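Local structure of esterase (3D7R) at residues Lys73-Lys78 with Arg88-His93. The protein is a putative esterase of the alpha/beta hydrolase fold that probably hydrolyses ester bonds, although its natural substrate is not established. Residues are numbered along the deposited sequence; the frame is centred on the assembly and turned at random.
Sequences KANLEK and RFNFRH
Leu-76 sets its CD1 methyl over the centre of the Phe-89 ring, 3.8 Å from the centroid and close to the ring normal, a CH-pi contact. With CG anti to the backbone N (chi1 -174°), the leucine runs alongside the phenylalanine. Ala-74 reaches the edge of that ring; the short side chain suits a place where Asn-90 O lies 3.3 Å from Ala-74 CB and Leu-124 packs alongside. The apolar face turns toward helix 113-126, where Trp-116 meets both Leu-76 and Phe-89.

These residues lie on the hairpin of strands 75-81 and 84-90, the antiparallel start of the alpha/beta hydrolase sheet, with 75-81 outermost. Asn-75 and Asn-90 form one hydrogen-bonded pair, Glu-77 and Arg-88 the next; Glu-77 N binds Arg-88 O at 2.7 Å. Leu-76 and Phe-89 make the non-hydrogen-bonded pair between them.

The other face is polar. Asn-90 ND2 donates to Glu-77 OE2 over 3.3 Å; the donor comes from above the carboxylate plane, and the amide and carboxylate planes are 77° apart. The same nitrogen also binds Glu-129 on strand 129-133. Asn-90 OD1 accepts a hydrogen bond from a water that donates a second one to Asn-75 OD1 and accepts from His-93 N. A second water links Asn-75 OD1 to Arg-92 N.

Arg-88 passes Glu-77 with its aliphatic part: CB and CD each lie 3.8 Å from Glu-77 OE1. Its extended chain carries the guanidinium onward to salt bridges with Glu-129 and Glu-160; a bound sodium ion lies about 3 Å from the nearest atom of the Arg-88 side chain. Between the charged ends there is attraction without a directed N-H, Glu-77 OE1 lying 4.5 Å from Arg-88 NE and well out of the guanidinium plane, and the arginine's positive charge probably eases the crowding of carboxylates here.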
ATOM      1  N   LYS A  73      14.060  15.629   1.684  1.00 11.44           N
ATOM      2  CA  LYS A  73      14.777  16.116   2.841  1.00 12.65           C
ATOM      3  C   LYS A  73      15.587  15.007   3.482  1.00 12.21           C
ATOM      4  O   LYS A  73      16.668  15.260   4.004  1.00 11.52           O
ATOM      5  CB  LYS A  73      13.817  16.737   3.862  1.00 13.35           C
ATOM      6  CG  LYS A  73      13.243  18.073   3.451  1.00 16.51           C
ATOM      7  CD  LYS A  73      12.229  18.531   4.522  1.00 23.65           C
ATOM      8  CE  LYS A  73      11.601  19.870   4.169  1.00 26.14           C
ATOM      9  NZ  LYS A  73      10.322  20.078   4.933  1.00 28.97           N
ATOM     10  N   ALA A  74      15.067  13.779   3.448  1.00 11.16           N
ATOM     11  CA  ALA A  74      15.814  12.649   3.985  1.00 11.54           C
ATOM     12  C   ALA A  74      16.989  12.372   3.061  1.00 11.44           C
ATOM     13  O   ALA A  74      16.988  12.798   1.899  1.00 11.52           O
ATOM     14  CB  ALA A  74      14.910  11.388   4.141  1.00 10.98           C
ATOM     15  N   ASN A  75      18.007  11.702   3.583  1.00 11.39           N
ATOM     16  CA  ASN A  75      19.070  11.168   2.729  1.00 12.18           C
ATOM     17  C   ASN A  75      18.549   9.969   1.956  1.00 12.52           C
ATOM     18  O   ASN A  75      17.815   9.128   2.512  1.00 12.46           O
ATOM     19  CB  ASN A  75      20.304  10.809   3.556  1.00 11.91           C
ATOM     20  CG  ASN A  75      20.831  11.993   4.323  1.00 11.58           C
ATOM     21  OD1 ASN A  75      20.749  12.031   5.556  1.00 10.90           O
ATOM     22  ND2 ASN A  75      21.327  13.004   3.598  1.00 12.55           N
ATOM     23  N   LEU A  76      18.922   9.890   0.683  1.00 13.04           N
ATOM     24  CA  LEU A  76      18.375   8.869  -0.225  1.00 13.72           C
ATOM     25  C   LEU A  76      19.438   7.887  -0.715  1.00 14.42           C
ATOM     26  O   LEU A  76      20.508   8.296  -1.180  1.00 14.93           O
ATOM     27  CB  LEU A  76      17.697   9.547  -1.423  1.00 14.08           C
ATOM     28  CG  LEU A  76      16.921   8.719  -2.458  1.00 14.09           C
ATOM     29  CD1 LEU A  76      15.668   8.109  -1.851  1.00 14.47           C
ATOM     30  CD2 LEU A  76      16.545   9.598  -3.634  1.00 15.88           C
ATOM     31  N   GLU A  77      19.142   6.597  -0.619  1.00 14.02           N
ATOM     32  CA  GLU A  77      20.041   5.555  -1.125  1.00 14.40           C
ATOM     33  C   GLU A  77      19.390   4.914  -2.339  1.00 13.92           C
ATOM     34  O   GLU A  77      18.248   4.447  -2.258  1.00 13.71           O
ATOM     35  CB  GLU A  77      20.280   4.490  -0.050  1.00 14.58           C
ATOM     36  CG  GLU A  77      21.050   5.014   1.126  1.00 16.12           C
ATOM     37  CD  GLU A  77      21.226   3.999   2.242  1.00 18.92           C
ATOM     38  OE1 GLU A  77      20.834   2.833   2.080  1.00 21.91           O
ATOM     39  OE2 GLU A  77      21.764   4.375   3.302  1.00 21.96           O
ATOM     40  N   LYS A  78      20.085   4.903  -3.466  1.00 13.05           N
ATOM     41  CA  LYS A  78      19.476   4.368  -4.673  1.00 13.10           C
ATOM     42  C   LYS A  78      20.109   3.011  -4.928  1.00 13.33           C
ATOM     43  O   LYS A  78      21.190   2.922  -5.503  1.00 12.89           O
ATOM     44  CB  LYS A  78      19.650   5.328  -5.869  1.00 13.62           C
ATOM     45  CG  LYS A  78      19.103   6.726  -5.649  1.00 13.85           C
ATOM     46  CD  LYS A  78      19.411   7.626  -6.836  1.00 18.37           C
ATOM     47  CE  LYS A  78      18.715   8.963  -6.699  1.00 20.06           C
ATOM     48  NZ  LYS A  78      18.956   9.885  -7.869  1.00 20.49           N
ATOM     49  N   ARG A  88      16.111   3.742  -0.463  1.00 10.43           N
ATOM     50  CA  ARG A  88      16.008   3.853   0.986  1.00  9.78           C
ATOM     51  C   ARG A  88      16.100   5.313   1.382  1.00  9.45           C
ATOM     52  O   ARG A  88      16.940   6.047   0.857  1.00  9.28           O
ATOM     53  CB  ARG A  88      17.111   3.049   1.660  1.00 10.36           C
ATOM     54  CG  ARG A  88      17.016   1.544   1.373  1.00 10.77           C
ATOM     55  CD  ARG A  88      17.697   0.755   2.479  1.00 12.49           C
ATOM     56  NE  ARG A  88      17.954  -0.636   2.113  1.00 11.55           N
ATOM     57  CZ  ARG A  88      18.435  -1.540   2.956  1.00 12.71           C
ATOM     58  NH1 ARG A  88      18.676  -1.199   4.213  1.00 12.28           N
ATOM     59  NH2 ARG A  88      18.672  -2.782   2.538  1.00 12.19           N
ATOM     60  N   PHE A  89      15.223   5.721   2.289  1.00  8.08           N
ATOM     61  CA  PHE A  89      15.244   7.053   2.848  1.00  8.46           C
ATOM     62  C   PHE A  89      15.644   6.922   4.309  1.00  9.16           C
ATOM     63  O   PHE A  89      15.079   6.095   5.041  1.00  8.28           O
ATOM     64  CB  PHE A  89      13.854   7.701   2.848  1.00  8.21           C
ATOM     65  CG  PHE A  89      13.179   7.768   1.494  1.00  8.72           C
ATOM     66  CD1 PHE A  89      12.997   8.992   0.859  1.00  9.54           C
ATOM     67  CD2 PHE A  89      12.678   6.610   0.893  1.00  8.46           C
ATOM     68  CE1 PHE A  89      12.358   9.064  -0.384  1.00 10.05           C
ATOM     69  CE2 PHE A  89      12.030   6.656  -0.329  1.00  9.52           C
ATOM     70  CZ  PHE A  89      11.866   7.898  -0.977  1.00  9.78           C
ATOM     71  N   ASN A  90      16.579   7.763   4.748  1.00  8.45           N
ATOM     72  CA  ASN A  90      16.838   7.862   6.173  1.00  8.38           C
ATOM     73  C   ASN A  90      17.178   9.295   6.559  1.00  8.65           C
ATOM     74  O   ASN A  90      17.577  10.106   5.711  1.00  8.95           O
ATOM     75  CB  ASN A  90      17.869   6.821   6.669  1.00  8.03           C
ATOM     76  CG  ASN A  90      19.144   6.810   5.856  1.00  9.09           C
ATOM     77  OD1 ASN A  90      19.829   7.827   5.731  1.00 10.26           O
ATOM     78  ND2 ASN A  90      19.486   5.647   5.320  1.00  9.92           N
ATOM     79  N   PHE A  91      16.993   9.606   7.832  1.00  8.37           N
ATOM     80  CA  PHE A  91      17.175  10.971   8.329  1.00  8.58           C
ATOM     81  C   PHE A  91      18.028  10.917   9.604  1.00  8.39           C
ATOM     82  O   PHE A  91      17.846  10.022  10.449  1.00  8.27           O
ATOM     83  CB  PHE A  91      15.807  11.598   8.598  1.00  7.80           C
ATOM     84  CG  PHE A  91      15.861  13.070   8.982  1.00  8.88           C
ATOM     85  CD1 PHE A  91      16.380  14.013   8.114  1.00  9.33           C
ATOM     86  CD2 PHE A  91      15.360  13.493  10.209  1.00  8.48           C
ATOM     87  CE1 PHE A  91      16.415  15.378   8.474  1.00 12.05           C
ATOM     88  CE2 PHE A  91      15.397  14.851  10.583  1.00  9.89           C
ATOM     89  CZ  PHE A  91      15.925  15.783   9.711  1.00 10.06           C
ATOM     90  N   ARG A  92      18.971  11.847   9.723  1.00  8.46           N
ATOM     91  CA  ARG A  92      19.861  11.914  10.888  1.00  9.07           C
ATOM     92  C   ARG A  92      20.550  10.579  11.211  1.00  9.23           C
ATOM     93  O   ARG A  92      20.762  10.250  12.386  1.00  8.76           O
ATOM     94  CB  ARG A  92      19.114  12.495  12.110  1.00  9.44           C
ATOM     95  CG  ARG A  92      18.867  13.998  11.952  1.00 10.51           C
ATOM     96  CD  ARG A  92      17.941  14.586  13.014  1.00 11.18           C
ATOM     97  NE  ARG A  92      17.719  16.009  12.745  1.00 11.49           N
ATOM     98  CZ  ARG A  92      16.826  16.762  13.374  1.00 12.02           C
ATOM     99  NH1 ARG A  92      16.058  16.237  14.319  1.00 10.79           N
ATOM    100  NH2 ARG A  92      16.699  18.042  13.050  1.00 12.81           N
ATOM    101  N   HIS A  93      20.911   9.830  10.164  1.00  9.91           N
ATOM    102  CA  HIS A  93      21.609   8.545  10.316  1.00 10.88           C
ATOM    103  C   HIS A  93      20.795   7.478  11.090  1.00 11.05           C
ATOM    104  O   HIS A  93      21.363   6.522  11.651  1.00 10.36           O
ATOM    105  CB  HIS A  93      22.965   8.762  10.989  1.00 11.70           C
ATOM    106  CG  HIS A  93      24.026   9.291  10.071  1.00 14.65           C
ATOM    107  ND1 HIS A  93      24.468   8.594   8.967  1.00 17.97           N
ATOM    108  CD2 HIS A  93      24.752  10.431  10.108  1.00 17.00           C
ATOM    109  CE1 HIS A  93      25.412   9.291   8.357  1.00 17.86           C
ATOM    110  NE2 HIS A  93      25.606  10.410   9.029  1.00 17.89           N
TER
HETATM  111  O   HOH W   1      19.817  13.618   7.465  1.00 11.83           O
HETATM  112  O   HOH W   2      20.608   9.918   7.320  1.00 12.42           O